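Local coordinates for protein HepC.19480.a.B1 (Helicobacter pylori, PDB 6MTZ) that is of unknown function but is probably a metal-dependent phosphoesterase of the DHH family, cleaving phosphoester or phosphodiester bonds, at residues G273-S276 and V277-L281; Y51-L54 and N55-Q59; E149-V152 and E153-S157; L72-L76 and N77-Y81. One frame throughout, in Å; residues are numbered along the deposited sequence.

Contact 1. Residues G273-S276 and V277-L281; sequences GGIS and VLANL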
ATOM      1  N   GLY A 273     -10.762  -3.150  -9.353  1.00 35.06           N
ATOM      2  CA  GLY A 273     -11.236  -2.167 -10.331  1.00 45.30           C
ATOM      3  C   GLY A 273     -11.611  -2.808 -11.666  1.00 55.75           C
ATOM      4  O   GLY A 273     -12.596  -3.547 -11.745  1.00 50.76           O
ATOM      5  N   GLY A 274     -10.846  -2.493 -12.711  1.00 61.03           N
ATOM      6  CA  GLY A 274     -11.081  -3.056 -14.032  1.00 60.74           C
ATOM      7  C   GLY A 274     -10.439  -4.420 -14.165  1.00 60.29           C
ATOM      8  O   GLY A 274      -9.210  -4.536 -14.141  1.00 58.30           O
ATOM      9  N   ILE A 275     -11.251  -5.464 -14.314  1.00 50.52           N
ATOM     10  CA  ILE A 275     -10.781  -6.818 -14.073  1.00 31.38           C
ATOM     11  C   ILE A 275     -10.811  -7.684 -15.329  1.00 43.82           C
ATOM     12  O   ILE A 275     -10.560  -8.889 -15.244  1.00 41.64           O
ATOM     13  CB  ILE A 275     -11.590  -7.479 -12.942  1.00 43.80           C
ATOM     14  CG1 ILE A 275     -13.025  -7.723 -13.400  1.00 37.11           C
ATOM     15  CG2 ILE A 275     -11.585  -6.598 -11.678  1.00 47.23           C
ATOM     16  CD1 ILE A 275     -13.729  -8.744 -12.562  1.00 40.39           C
ATOM     17  N   SER A 276     -11.101  -7.108 -16.499  1.00 41.27           N
ATOM     18  CA  SER A 276     -11.248  -7.945 -17.690  1.00 48.06           C
ATOM     19  C   SER A 276      -9.954  -8.704 -18.003  1.00 38.74           C
ATOM     20  O   SER A 276      -9.935  -9.938 -18.022  1.00 38.97           O
ATOM     21  CB  SER A 276     -11.705  -7.104 -18.882  1.00 52.60           C
ATOM     22  OG  SER A 276     -13.067  -6.737 -18.731  1.00 51.99           O
ATOM     23  N   VAL A 277      -8.851  -7.983 -18.198  1.00 39.77           N
ATOM     24  CA  VAL A 277      -7.580  -8.646 -18.487  1.00 51.57           C
ATOM     25  C   VAL A 277      -7.178  -9.549 -17.327  1.00 49.12           C
ATOM     26  O   VAL A 277      -6.778 -10.704 -17.520  1.00 40.51           O
ATOM     27  CB  VAL A 277      -6.485  -7.610 -18.792  1.00 52.08           C
ATOM     28  CG1 VAL A 277      -5.207  -8.314 -19.323  1.00 45.51           C
ATOM     29  CG2 VAL A 277      -7.000  -6.556 -19.776  1.00 48.65           C
ATOM     30  N   LEU A 278      -7.305  -9.036 -16.100  1.00 43.56           N
ATOM     31  CA  LEU A 278      -6.872  -9.783 -14.925  1.00 42.30           C
ATOM     32  C   LEU A 278      -7.625 -11.101 -14.799  1.00 35.07           C
ATOM     33  O   LEU A 278      -7.019 -12.170 -14.659  1.00 37.40           O
ATOM     34  CB  LEU A 278      -7.081  -8.934 -13.666  1.00 42.18           C
ATOM     35  CG  LEU A 278      -6.718  -9.669 -12.378  1.00 36.50           C
ATOM     36  CD1 LEU A 278      -5.208  -9.678 -12.215  1.00 44.42           C
ATOM     37  CD2 LEU A 278      -7.392  -9.052 -11.184  1.00 56.08           C
ATOM     38  N   ALA A 279      -8.957 -11.034 -14.816  1.00 36.05           N
ATOM     39  CA  ALA A 279      -9.767 -12.224 -14.589  1.00 37.53           C
ATOM     40  C   ALA A 279      -9.617 -13.217 -15.735  1.00 38.33           C
ATOM     41  O   ALA A 279      -9.548 -14.429 -15.503  1.00 38.39           O
ATOM     42  CB  ALA A 279     -11.232 -11.831 -14.397  1.00 33.94           C
ATOM     43  N   ASN A 280      -9.552 -12.726 -16.974  1.00 38.29           N
ATOM     44  CA  ASN A 280      -9.345 -13.628 -18.101  1.00 41.94           C
ATOM     45  C   ASN A 280      -8.057 -14.425 -17.925  1.00 48.32           C
ATOM     46  O   ASN A 280      -8.039 -15.643 -18.131  1.00 46.80           O
ATOM     47  CB  ASN A 280      -9.323 -12.844 -19.414  1.00 49.95           C
ATOM     48  CG  ASN A 280      -9.367 -13.755 -20.643  1.00 60.56           C
ATOM     49  OD1 ASN A 280     -10.433 -14.233 -21.025  1.00 63.02           O
ATOM     50  ND2 ASN A 280      -8.210 -13.997 -21.260  1.00 55.66           N
ATOM     51  N   LEU A 281      -6.976 -13.759 -17.512  1.00 45.30           N
ATOM     52  CA  LEU A 281      -5.710 -14.455 -17.294  1.00 43.43           C
ATOM     53  C   LEU A 281      -5.781 -15.385 -16.086  1.00 55.37           C
ATOM     54  O   LEU A 281      -5.262 -16.504 -16.134  1.00 43.88           O
ATOM     55  CB  LEU A 281      -4.583 -13.439 -17.122  1.00 43.63           C
ATOM     56  CG  LEU A 281      -3.178 -13.991 -16.954  1.00 45.62           C
ATOM     57  CD1 LEU A 281      -2.806 -14.901 -18.148  1.00 49.32           C
ATOM     58  CD2 LEU A 281      -2.213 -12.826 -16.832  1.00 46.82           C
TER
HETATM   59  O   HOH W   1      -7.802  -6.128 -15.508  1.00 41.78           O
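The helix opens with two i-to-i+4 bonds, Ala-279 N giving its hydrogen to Ile-275 O at 2.7 Å and Asn-280 N to Ser-276 O at 3.0 Å, with N-H...O angles of 165° and 162°. Ile-275 stands at the N-cap. Its hydrocarbon side chain offers no acceptor to the first turn, and a water takes that part: Leu-278 N donates to it at 3.0 Å, and the same water donates to Gly-274 O. This start belongs to helix 276-285, which lies against strands 291-295 and 300-305 of the mixed sheet in the second domain, probably the DHHA1 domain of the family. Ile-275 places CD1 alongside the methyl of Ala-279, 4.4 Å from its CB, and the two reach Tyr-292 and Arg-304 of those strands. A methyl suits Ala-279, whose CB lies only 3.1 Å from Ile-275 O, beside the carbonyl that its own N-H grips. Ser-276 swings OG beside its backbone N, anti to the carbonyl carbon (chi1 -73°), and the hydroxyl is hydrogen-bonded to Arg-304 NE. Leu-278, buried, packs on Tyr-292 and on Thr-247 of helix 238-251, and Val-277 touches Ser-243 of the same helix.

Contact 2. Residues Y51-L54 and N55-Q59; sequences YEIL and NAIAQ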
ATOM      1  N   TYR A  51      -4.379  -0.779  15.045  1.00 42.23           N
ATOM      2  CA  TYR A  51      -4.828  -2.030  15.641  1.00 47.56           C
ATOM      3  C   TYR A  51      -3.938  -3.187  15.211  1.00 42.63           C
ATOM      4  O   TYR A  51      -3.525  -4.008  16.038  1.00 41.20           O
ATOM      5  CB  TYR A  51      -6.288  -2.292  15.267  1.00 53.73           C
ATOM      6  CG  TYR A  51      -6.819  -3.615  15.758  1.00 63.97           C
ATOM      7  CD1 TYR A  51      -7.375  -3.734  17.026  1.00 68.42           C
ATOM      8  CD2 TYR A  51      -6.769  -4.751  14.950  1.00 67.67           C
ATOM      9  CE1 TYR A  51      -7.868  -4.952  17.480  1.00 71.69           C
ATOM     10  CE2 TYR A  51      -7.256  -5.969  15.396  1.00 68.93           C
ATOM     11  CZ  TYR A  51      -7.805  -6.063  16.660  1.00 68.33           C
ATOM     12  OH  TYR A  51      -8.294  -7.271  17.105  1.00 73.81           O
ATOM     13  N   GLU A  52      -3.653  -3.282  13.909  1.00 45.93           N
ATOM     14  CA  GLU A  52      -2.762  -4.321  13.398  1.00 46.26           C
ATOM     15  C   GLU A  52      -1.417  -4.310  14.107  1.00 42.28           C
ATOM     16  O   GLU A  52      -0.871  -5.366  14.443  1.00 52.40           O
ATOM     17  CB  GLU A  52      -2.518  -4.117  11.906  1.00 50.04           C
ATOM     18  CG  GLU A  52      -3.486  -4.752  10.967  1.00 49.42           C
ATOM     19  CD  GLU A  52      -3.114  -4.417   9.530  1.00 56.07           C
ATOM     20  OE1 GLU A  52      -3.928  -3.769   8.841  1.00 63.79           O
ATOM     21  OE2 GLU A  52      -1.999  -4.770   9.101  1.00 45.57           O
ATOM     22  N   ILE A  53      -0.848  -3.119  14.302  1.00 42.03           N
ATOM     23  CA  ILE A  53       0.480  -3.002  14.901  1.00 38.17           C
ATOM     24  C   ILE A  53       0.450  -3.438  16.362  1.00 37.78           C
ATOM     25  O   ILE A  53       1.294  -4.230  16.803  1.00 46.55           O
ATOM     26  CB  ILE A  53       1.010  -1.565  14.733  1.00 43.01           C
ATOM     27  CG1 ILE A  53       1.481  -1.358  13.291  1.00 36.76           C
ATOM     28  CG2 ILE A  53       2.136  -1.278  15.721  1.00 45.27           C
ATOM     29  CD1 ILE A  53       1.747   0.075  12.912  1.00 29.96           C
ATOM     30  N   LEU A  54      -0.537  -2.960  17.128  1.00 45.12           N
ATOM     31  CA  LEU A  54      -0.634  -3.350  18.532  1.00 40.82           C
ATOM     32  C   LEU A  54      -0.918  -4.841  18.668  1.00 47.75           C
ATOM     33  O   LEU A  54      -0.441  -5.493  19.607  1.00 52.23           O
ATOM     34  CB  LEU A  54      -1.719  -2.536  19.236  1.00 49.58           C
ATOM     35  CG  LEU A  54      -1.506  -1.028  19.380  1.00 56.69           C
ATOM     36  CD1 LEU A  54      -2.788  -0.341  19.810  1.00 55.86           C
ATOM     37  CD2 LEU A  54      -0.412  -0.753  20.374  1.00 56.26           C
ATOM     38  N   ASN A  55      -1.696  -5.398  17.738  1.00 46.29           N
ATOM     39  CA  ASN A  55      -1.962  -6.833  17.754  1.00 46.09           C
ATOM     40  C   ASN A  55      -0.679  -7.614  17.517  1.00 46.99           C
ATOM     41  O   ASN A  55      -0.367  -8.557  18.253  1.00 47.12           O
ATOM     42  CB  ASN A  55      -3.012  -7.181  16.699  1.00 50.38           C
ATOM     43  CG  ASN A  55      -3.569  -8.577  16.857  1.00 65.98           C
ATOM     44  OD1 ASN A  55      -3.019  -9.408  17.582  1.00 76.38           O
ATOM     45  ND2 ASN A  55      -4.676  -8.846  16.171  1.00 71.44           N
ATOM     46  N   ALA A  56       0.088  -7.225  16.493  1.00 42.29           N
ATOM     47  CA  ALA A  56       1.353  -7.900  16.220  1.00 49.07           C
ATOM     48  C   ALA A  56       2.302  -7.815  17.414  1.00 55.36           C
ATOM     49  O   ALA A  56       3.007  -8.781  17.725  1.00 51.24           O
ATOM     50  CB  ALA A  56       2.006  -7.308  14.969  1.00 40.90           C
ATOM     51  N   ILE A  57       2.327  -6.672  18.104  1.00 54.32           N
ATOM     52  CA  ILE A  57       3.232  -6.527  19.241  1.00 48.36           C
ATOM     53  C   ILE A  57       2.787  -7.417  20.396  1.00 49.68           C
ATOM     54  O   ILE A  57       3.617  -8.036  21.072  1.00 56.88           O
ATOM     55  CB  ILE A  57       3.347  -5.044  19.654  1.00 44.47           C
ATOM     56  CG1 ILE A  57       4.153  -4.269  18.615  1.00 46.13           C
ATOM     57  CG2 ILE A  57       3.997  -4.903  21.028  1.00 51.92           C
ATOM     58  CD1 ILE A  57       4.374  -2.825  18.971  1.00 54.57           C
ATOM     59  N   ALA A  58       1.471  -7.525  20.622  1.00 55.18           N
ATOM     60  CA  ALA A  58       0.962  -8.418  21.663  1.00 61.01           C
ATOM     61  C   ALA A  58       1.349  -9.870  21.413  1.00 64.12           C
ATOM     62  O   ALA A  58       1.516 -10.638  22.367  1.00 69.04           O
ATOM     63  CB  ALA A  58      -0.561  -8.307  21.770  1.00 55.25           C
ATOM     64  N   GLN A  59       1.488 -10.265  20.150  1.00 64.38           N
ATOM     65  CA  GLN A  59       1.765 -11.651  19.803  1.00 70.17           C
ATOM     66  C   GLN A  59       3.245 -11.938  19.584  1.00 67.34           C
ATOM     67  O   GLN A  59       3.612 -13.108  19.431  1.00 64.59           O
ATOM     68  CB  GLN A  59       0.977 -12.043  18.549  1.00 71.41           C
ATOM     69  CG  GLN A  59      -0.523 -11.869  18.704  1.00 75.21           C
ATOM     70  CD  GLN A  59      -1.310 -12.827  17.841  1.00 81.33           C
ATOM     71  OE1 GLN A  59      -2.145 -12.410  17.040  1.00 84.71           O
ATOM     72  NE2 GLN A  59      -1.052 -14.123  18.002  1.00 83.93           N
TER
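Ile-53 and Ile-57, one helical turn apart, form the apolar ridge of this contact, with CG2 of Ile-53 4.2 Å from CD1 of Ile-57. Both use nearly the same conformation. In Ile-57, CG1 lies anti to the carbonyl carbon (chi1 -72°) and the chain then runs on extended (chi2 -177°), which lays CG1 over the preceding turn, 3.4 Å from Ile-53 O, and carries CD1 back to its neighbour. That carbonyl also receives the Ile-57 N-H at 3.0 Å, one of four successive i-to-i+4 bonds here. Beta-branched isoleucine suits the place because its CG2 and CG1 branches spread over the sheet below: Ile-53 meets Tyr-12, Leu-14, Tyr-38 and Ile-67, while Ile-57 meets Tyr-12, Phe-65 and Ile-67. Helix 43-59 is thus the crossover of a beta-alpha-beta unit, linking parallel strands 35-39 and 64-70 and passing over strand 10-15, which lies between them. Ala-56, with only a methyl, lets the helix sit close to Tyr-12 and Tyr-38. On the outer side, Tyr-51 and Asn-55 stand side by side and point the same way, each with CG opposite its backbone N across the CA-CB bond. The ring and the amide plane are turned 74° against each other, and Asn-55 CB rests 3.3 Å from Tyr-51 O. Leu-54 faces helix 76-85 and touches Lys-85 there. Glu-52, on a partly exposed flank, pairs its carboxylate with Arg-49.

Contact 3. Residues E149-V152 and E153-S157; sequences EPLV and EMVNS. With EDO (1,2-ethanediol), chain C.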
ATOM      1  N   GLU A 149      21.043  11.052   1.493  1.00 27.26           N
ATOM      2  CA  GLU A 149      20.754  12.421   1.919  1.00 22.31           C
ATOM      3  C   GLU A 149      20.297  13.291   0.748  1.00 24.31           C
ATOM      4  O   GLU A 149      19.356  14.075   0.916  1.00 30.16           O
ATOM      5  CB  GLU A 149      21.955  13.045   2.642  1.00 20.75           C
ATOM      6  CG  GLU A 149      22.151  12.435   4.029  1.00 34.65           C
ATOM      7  CD  GLU A 149      23.278  13.070   4.822  1.00 39.59           C
ATOM      8  OE1 GLU A 149      23.928  14.005   4.310  1.00 46.99           O
ATOM      9  OE2 GLU A 149      23.517  12.628   5.966  1.00 34.07           O
ATOM     10  N   PRO A 150      20.900  13.191  -0.443  1.00 24.23           N
ATOM     11  CA  PRO A 150      20.319  13.908  -1.591  1.00 26.51           C
ATOM     12  C   PRO A 150      18.885  13.496  -1.895  1.00 25.84           C
ATOM     13  O   PRO A 150      18.044  14.349  -2.211  1.00 26.68           O
ATOM     14  CB  PRO A 150      21.272  13.539  -2.734  1.00 26.34           C
ATOM     15  CG  PRO A 150      22.580  13.397  -2.040  1.00 33.61           C
ATOM     16  CD  PRO A 150      22.224  12.646  -0.782  1.00 28.53           C
ATOM     17  N   LEU A 151      18.586  12.203  -1.812  1.00 25.58           N
ATOM     18  CA  LEU A 151      17.215  11.757  -2.045  1.00 24.76           C
ATOM     19  C   LEU A 151      16.265  12.367  -1.023  1.00 23.39           C
ATOM     20  O   LEU A 151      15.167  12.818  -1.374  1.00 26.58           O
ATOM     21  CB  LEU A 151      17.149  10.227  -2.020  1.00 27.69           C
ATOM     22  CG  LEU A 151      15.862   9.534  -2.510  1.00 33.72           C
ATOM     23  CD1 LEU A 151      16.163   8.129  -2.975  1.00 32.21           C
ATOM     24  CD2 LEU A 151      14.809   9.469  -1.419  1.00 34.75           C
ATOM     25  N   VAL A 152      16.676  12.397   0.247  1.00 24.27           N
ATOM     26  CA  VAL A 152      15.844  13.002   1.281  1.00 19.57           C
ATOM     27  C   VAL A 152      15.596  14.469   0.970  1.00 24.66           C
ATOM     28  O   VAL A 152      14.455  14.945   1.011  1.00 24.92           O
ATOM     29  CB  VAL A 152      16.492  12.813   2.662  1.00 27.80           C
ATOM     30  CG1 VAL A 152      15.824  13.723   3.686  1.00 22.64           C
ATOM     31  CG2 VAL A 152      16.383  11.355   3.074  1.00 31.26           C
ATOM     32  N   GLU A 153      16.663  15.201   0.637  1.00 23.51           N
ATOM     33  CA  GLU A 153      16.532  16.626   0.362  1.00 24.68           C
ATOM     34  C   GLU A 153      15.638  16.876  -0.852  1.00 28.11           C
ATOM     35  O   GLU A 153      14.847  17.832  -0.871  1.00 26.51           O
ATOM     36  CB  GLU A 153      17.919  17.243   0.170  1.00 23.95           C
ATOM     37  CG  GLU A 153      17.905  18.777   0.126  1.00 36.94           C
ATOM     38  CD  GLU A 153      17.492  19.422   1.461  1.00 41.97           C
ATOM     39  OE1 GLU A 153      17.511  18.743   2.520  1.00 30.69           O
ATOM     40  OE2 GLU A 153      17.145  20.624   1.448  1.00 35.92           O
ATOM     41  N   MET A 154      15.742  16.016  -1.870  1.00 28.87           N
ATOM     42  CA  MET A 154      14.882  16.124  -3.047  1.00 23.87           C
ATOM     43  C   MET A 154      13.413  16.015  -2.660  1.00 27.57           C
ATOM     44  O   MET A 154      12.592  16.859  -3.038  1.00 23.89           O
ATOM     45  CB  MET A 154      15.243  15.032  -4.062  1.00 18.60           C
ATOM     46  CG  MET A 154      14.147  14.817  -5.144  1.00 18.52           C
ATOM     47  SD  MET A 154      14.202  13.206  -5.973  1.00 29.96           S
ATOM     48  CE  MET A 154      13.313  12.159  -4.815  1.00 20.34           C
ATOM     49  N   VAL A 155      13.066  14.978  -1.900  1.00 20.35           N
ATOM     50  CA  VAL A 155      11.706  14.864  -1.393  1.00 27.23           C
ATOM     51  C   VAL A 155      11.322  16.117  -0.623  1.00 21.37           C
ATOM     52  O   VAL A 155      10.205  16.632  -0.769  1.00 21.86           O
ATOM     53  CB  VAL A 155      11.547  13.600  -0.527  1.00 29.31           C
ATOM     54  CG1 VAL A 155      10.181  13.594   0.158  1.00 34.13           C
ATOM     55  CG2 VAL A 155      11.709  12.350  -1.377  1.00 22.43           C
ATOM     56  N   ASN A 156      12.239  16.645   0.190  1.00 24.82           N
ATOM     57  CA  ASN A 156      11.897  17.837   0.969  1.00 18.88           C
ATOM     58  C   ASN A 156      11.557  19.003   0.049  1.00 33.66           C
ATOM     59  O   ASN A 156      10.539  19.681   0.240  1.00 29.35           O
ATOM     60  CB  ASN A 156      13.032  18.218   1.923  1.00 21.76           C
ATOM     61  CG  ASN A 156      12.576  19.224   2.991  1.00 29.30           C
ATOM     62  OD1 ASN A 156      11.828  18.877   3.911  1.00 29.40           O
ATOM     63  ND2 ASN A 156      12.988  20.471   2.844  1.00 25.62           N
ATOM     64  N   SER A 157      12.375  19.222  -0.992  1.00 27.82           N
ATOM     65  CA  SER A 157      12.179  20.389  -1.846  1.00 33.22           C
ATOM     66  C   SER A 157      10.820  20.359  -2.539  1.00 36.52           C
ATOM     67  O   SER A 157      10.149  21.390  -2.648  1.00 31.21           O
ATOM     68  CB  SER A 157      13.299  20.484  -2.887  1.00 28.38           C
ATOM     69  OG  SER A 157      14.560  20.694  -2.286  1.00 31.74           O
TER
HETATM   70  C1  EDO C 601      19.426  15.501   3.967  1.00 51.55           C
HETATM   71  O1  EDO C 601      19.396  16.789   3.338  1.00 54.42           O
HETATM   72  C2  EDO C 601      18.525  15.502   5.202  1.00 54.57           C
HETATM   73  O2  EDO C 601      19.291  15.669   6.401  1.00 48.44           O
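With chi1 at -168° and chi2 at 156°, Leu-151 projects outward from the helix, and Met-154 folds back to meet it by a bend at the sulfur (chi3 83°). CE of Met-154 then lies 4.3 Å from CG of Leu-151, the flexible thioether fitting its methyl in beside the leucine, while Met-154 also packs on Leu-170 and Cys-174 of helix 168-180. CD2 of Leu-151 also touches CG2 of Val-155 at 4.2 Å. Glu-153 bends at its second torsion, bringing OE1 within 2.8 Å of the 1,2-ethanediol O1, which donates to it; the same OE1 forms a salt bridge with Lys-127. The diol, probably from the crystallisation liquor, rests its C2 3.6 Å from Val-152 CG1. Pro-150 has no N-H to give to the turn before, so the helix kinks there, yet its carbonyl still accepts from Met-154 N at 2.9 Å. Buried Asn-156 has its OD1 satisfied by Cys-124 N. Val-152 and Val-155, compact and beta-branched, pack helix 145-159 against helices 19-29 and 125-136; Val-155 touches Asp-20 of the Asp-X-Asp sequence, probably a metal-binding motif as in other DHH phosphoesterases.

Contact 4. Residues L72-L76 and N77-Y81; sequences LNLNL and NEAEY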
ATOM      1  N   LEU A  72       1.461  11.253   9.046  1.00 26.85           N
ATOM      2  CA  LEU A  72       0.046  11.104   9.340  1.00 33.87           C
ATOM      3  C   LEU A  72      -0.257  11.915  10.585  1.00 28.60           C
ATOM      4  O   LEU A  72       0.574  11.989  11.499  1.00 34.25           O
ATOM      5  CB  LEU A  72      -0.315   9.639   9.567  1.00 25.43           C
ATOM      6  CG  LEU A  72      -0.121   8.677   8.394  1.00 27.92           C
ATOM      7  CD1 LEU A  72       0.072   7.270   8.924  1.00 27.86           C
ATOM      8  CD2 LEU A  72      -1.311   8.714   7.439  1.00 30.99           C
ATOM      9  N   ASN A  73      -1.423  12.538  10.631  1.00 33.30           N
ATOM     10  CA  ASN A  73      -1.852  13.140  11.881  1.00 35.06           C
ATOM     11  C   ASN A  73      -2.968  12.295  12.464  1.00 40.18           C
ATOM     12  O   ASN A  73      -3.783  11.732  11.729  1.00 44.28           O
ATOM     13  CB  ASN A  73      -2.275  14.602  11.721  1.00 45.69           C
ATOM     14  CG  ASN A  73      -3.497  14.783  10.887  1.00 56.28           C
ATOM     15  OD1 ASN A  73      -3.598  14.244   9.787  1.00 51.76           O
ATOM     16  ND2 ASN A  73      -4.437  15.581  11.391  1.00 54.02           N
ATOM     17  N   LEU A  74      -2.953  12.151  13.783  1.00 47.57           N
ATOM     18  CA  LEU A  74      -3.961  11.394  14.502  1.00 41.44           C
ATOM     19  C   LEU A  74      -4.926  12.368  15.152  1.00 48.81           C
ATOM     20  O   LEU A  74      -4.539  13.473  15.552  1.00 48.04           O
ATOM     21  CB  LEU A  74      -3.314  10.490  15.561  1.00 35.04           C
ATOM     22  CG  LEU A  74      -2.145   9.591  15.117  1.00 32.67           C
ATOM     23  CD1 LEU A  74      -1.530   8.853  16.308  1.00 35.51           C
ATOM     24  CD2 LEU A  74      -2.599   8.600  14.064  1.00 41.54           C
ATOM     25  N   ASN A  75      -6.194  11.971  15.236  1.00 51.44           N
ATOM     26  CA  ASN A  75      -7.086  12.748  16.078  1.00 58.87           C
ATOM     27  C   ASN A  75      -6.840  12.383  17.535  1.00 55.83           C
ATOM     28  O   ASN A  75      -6.145  11.410  17.847  1.00 49.90           O
ATOM     29  CB  ASN A  75      -8.548  12.520  15.700  1.00 72.40           C
ATOM     30  CG  ASN A  75      -8.837  11.086  15.340  1.00 74.51           C
ATOM     31  OD1 ASN A  75      -8.766  10.191  16.184  1.00 71.98           O
ATOM     32  ND2 ASN A  75      -9.178  10.857  14.076  1.00 71.82           N
ATOM     33  N   LEU A  76      -7.409  13.190  18.434  1.00 58.36           N
ATOM     34  CA  LEU A  76      -7.153  13.010  19.861  1.00 59.46           C
ATOM     35  C   LEU A  76      -7.506  11.601  20.307  1.00 62.11           C
ATOM     36  O   LEU A  76      -6.803  11.004  21.132  1.00 64.88           O
ATOM     37  CB  LEU A  76      -7.945  14.032  20.676  1.00 64.90           C
ATOM     38  CG  LEU A  76      -7.410  15.462  20.765  1.00 71.15           C
ATOM     39  CD1 LEU A  76      -8.379  16.338  21.547  1.00 64.96           C
ATOM     40  CD2 LEU A  76      -6.025  15.487  21.411  1.00 73.22           C
ATOM     41  N   ASN A  77      -8.581  11.049  19.756  1.00 66.62           N
ATOM     42  CA  ASN A  77      -9.045   9.746  20.205  1.00 72.14           C
ATOM     43  C   ASN A  77      -8.066   8.645  19.823  1.00 61.46           C
ATOM     44  O   ASN A  77      -7.808   7.738  20.623  1.00 61.32           O
ATOM     45  CB  ASN A  77     -10.428   9.466  19.624  1.00 80.81           C
ATOM     46  CG  ASN A  77     -11.050   8.228  20.202  1.00 80.94           C
ATOM     47  OD1 ASN A  77     -11.757   8.290  21.209  1.00 83.66           O
ATOM     48  ND2 ASN A  77     -10.782   7.086  19.578  1.00 75.66           N
ATOM     49  N   GLU A  78      -7.510   8.703  18.607  1.00 62.39           N
ATOM     50  CA  GLU A  78      -6.545   7.685  18.192  1.00 60.49           C
ATOM     51  C   GLU A  78      -5.219   7.832  18.927  1.00 56.56           C
ATOM     52  O   GLU A  78      -4.569   6.828  19.243  1.00 57.67           O
ATOM     53  CB  GLU A  78      -6.324   7.738  16.683  1.00 67.04           C
ATOM     54  CG  GLU A  78      -7.202   6.763  15.918  1.00 76.27           C
ATOM     55  CD  GLU A  78      -7.008   5.321  16.366  1.00 69.62           C
ATOM     56  OE1 GLU A  78      -5.845   4.882  16.461  1.00 66.59           O
ATOM     57  OE2 GLU A  78      -8.013   4.626  16.628  1.00 68.22           O
ATOM     58  N   ALA A  79      -4.789   9.069  19.193  1.00 52.01           N
ATOM     59  CA  ALA A  79      -3.580   9.266  19.991  1.00 56.16           C
ATOM     60  C   ALA A  79      -3.776   8.755  21.413  1.00 54.74           C
ATOM     61  O   ALA A  79      -2.884   8.113  21.976  1.00 52.12           O
ATOM     62  CB  ALA A  79      -3.178  10.742  19.998  1.00 44.20           C
ATOM     63  N   GLU A  80      -4.952   9.013  21.998  1.00 53.56           N
ATOM     64  CA  GLU A  80      -5.269   8.469  23.315  1.00 58.82           C
ATOM     65  C   GLU A  80      -5.269   6.948  23.294  1.00 59.14           C
ATOM     66  O   GLU A  80      -4.719   6.303  24.194  1.00 55.25           O
ATOM     67  CB  GLU A  80      -6.629   8.984  23.797  1.00 61.50           C
ATOM     68  CG  GLU A  80      -6.586  10.271  24.613  1.00 76.50           C
ATOM     69  CD  GLU A  80      -5.769  10.138  25.891  1.00 84.18           C
ATOM     70  OE1 GLU A  80      -5.540   8.997  26.349  1.00 84.85           O
ATOM     71  OE2 GLU A  80      -5.347  11.181  26.437  1.00 84.82           O
ATOM     72  N   TYR A  81      -5.903   6.358  22.277  1.00 60.42           N
ATOM     73  CA  TYR A  81      -5.984   4.903  22.194  1.00 67.45           C
ATOM     74  C   TYR A  81      -4.597   4.286  22.123  1.00 60.00           C
ATOM     75  O   TYR A  81      -4.311   3.294  22.803  1.00 59.05           O
ATOM     76  CB  TYR A  81      -6.817   4.495  20.979  1.00 70.28           C
ATOM     77  CG  TYR A  81      -6.839   3.003  20.692  1.00 72.47           C
ATOM     78  CD1 TYR A  81      -7.702   2.151  21.378  1.00 69.21           C
ATOM     79  CD2 TYR A  81      -6.016   2.453  19.719  1.00 72.60           C
ATOM     80  CE1 TYR A  81      -7.731   0.791  21.110  1.00 68.07           C
ATOM     81  CE2 TYR A  81      -6.040   1.092  19.444  1.00 75.38           C
ATOM     82  CZ  TYR A  81      -6.898   0.267  20.142  1.00 74.25           C
ATOM     83  OH  TYR A  81      -6.920  -1.083  19.866  1.00 73.48           O
TER
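Asn-75 and Glu-78 meet at the start of helix 76-85, where the amide oxygen of the first accepts the backbone N-H of the second: OD1 to Glu-78 N is 3.1 Å, with an N-H...O angle of 151°. This is a side-chain N-cap. Asparagine suits it because its short chain, with CG between the backbone N and the carbonyl carbon (chi1 39°), turns OD1 back over the first turn. Glu-78 lays CB and CG beside the cap oxygen, its CB 3.5 Å from Asn-75 OD1, while its carboxylate leads away; amide and carboxylate planes stand 77° apart. Glu-78 also touches Ile-50 of helix 43-59. Asn-77 sits beside the cap as well, placing its CB 3.9 Å from Asn-75 OD1. Leu-76, the first residue of the helix, takes part chiefly through its backbone: Leu-76 O receives Glu-80 N at 2.9 Å, while Glu-80 CB sits 3.3 Å from the same oxygen. The leucine side chain leads the other way, onto Val-110 of helix 108-111. Behind the cap, Leu-74 brings CB to 4.4 Å from Ala-79 CB, and the leucine also packs on Val-46 of helix 43-59 and Leu-100 of strand 95-102. Ala-79 N completes the turn with a straight bond to Asn-75 O at 3.0 Å, so Asn-75 holds the helix by both its side chain and its main chain. The amide satisfies an N-H of the first turn, where no earlier turn supplies a carbonyl, and the negative charge of Glu-78 would probably be favoured by the positive end of the helix dipole.

Along the chain the order is contact 2, contact 4, contact 3, contact 1. Contacts 2 and 4 share the domain of the five-stranded parallel sheet: strand 64-70 runs between them, and their helices, 43-59 and 76-85, pack together, with Leu-54 CD1 3.6 Å from Tyr-81 CE2 and centres about 17 Å apart. Contact 3 lies on helix 145-159, after the last strand of that sheet, about 28 Å from contact 4 between centres. Contact 1 belongs to the mixed-sheet domain, 34 to 38 Å from the other three between centres and across the chain's centre from them. The chain thus has the two-domain build expected of DHH phosphoesterases.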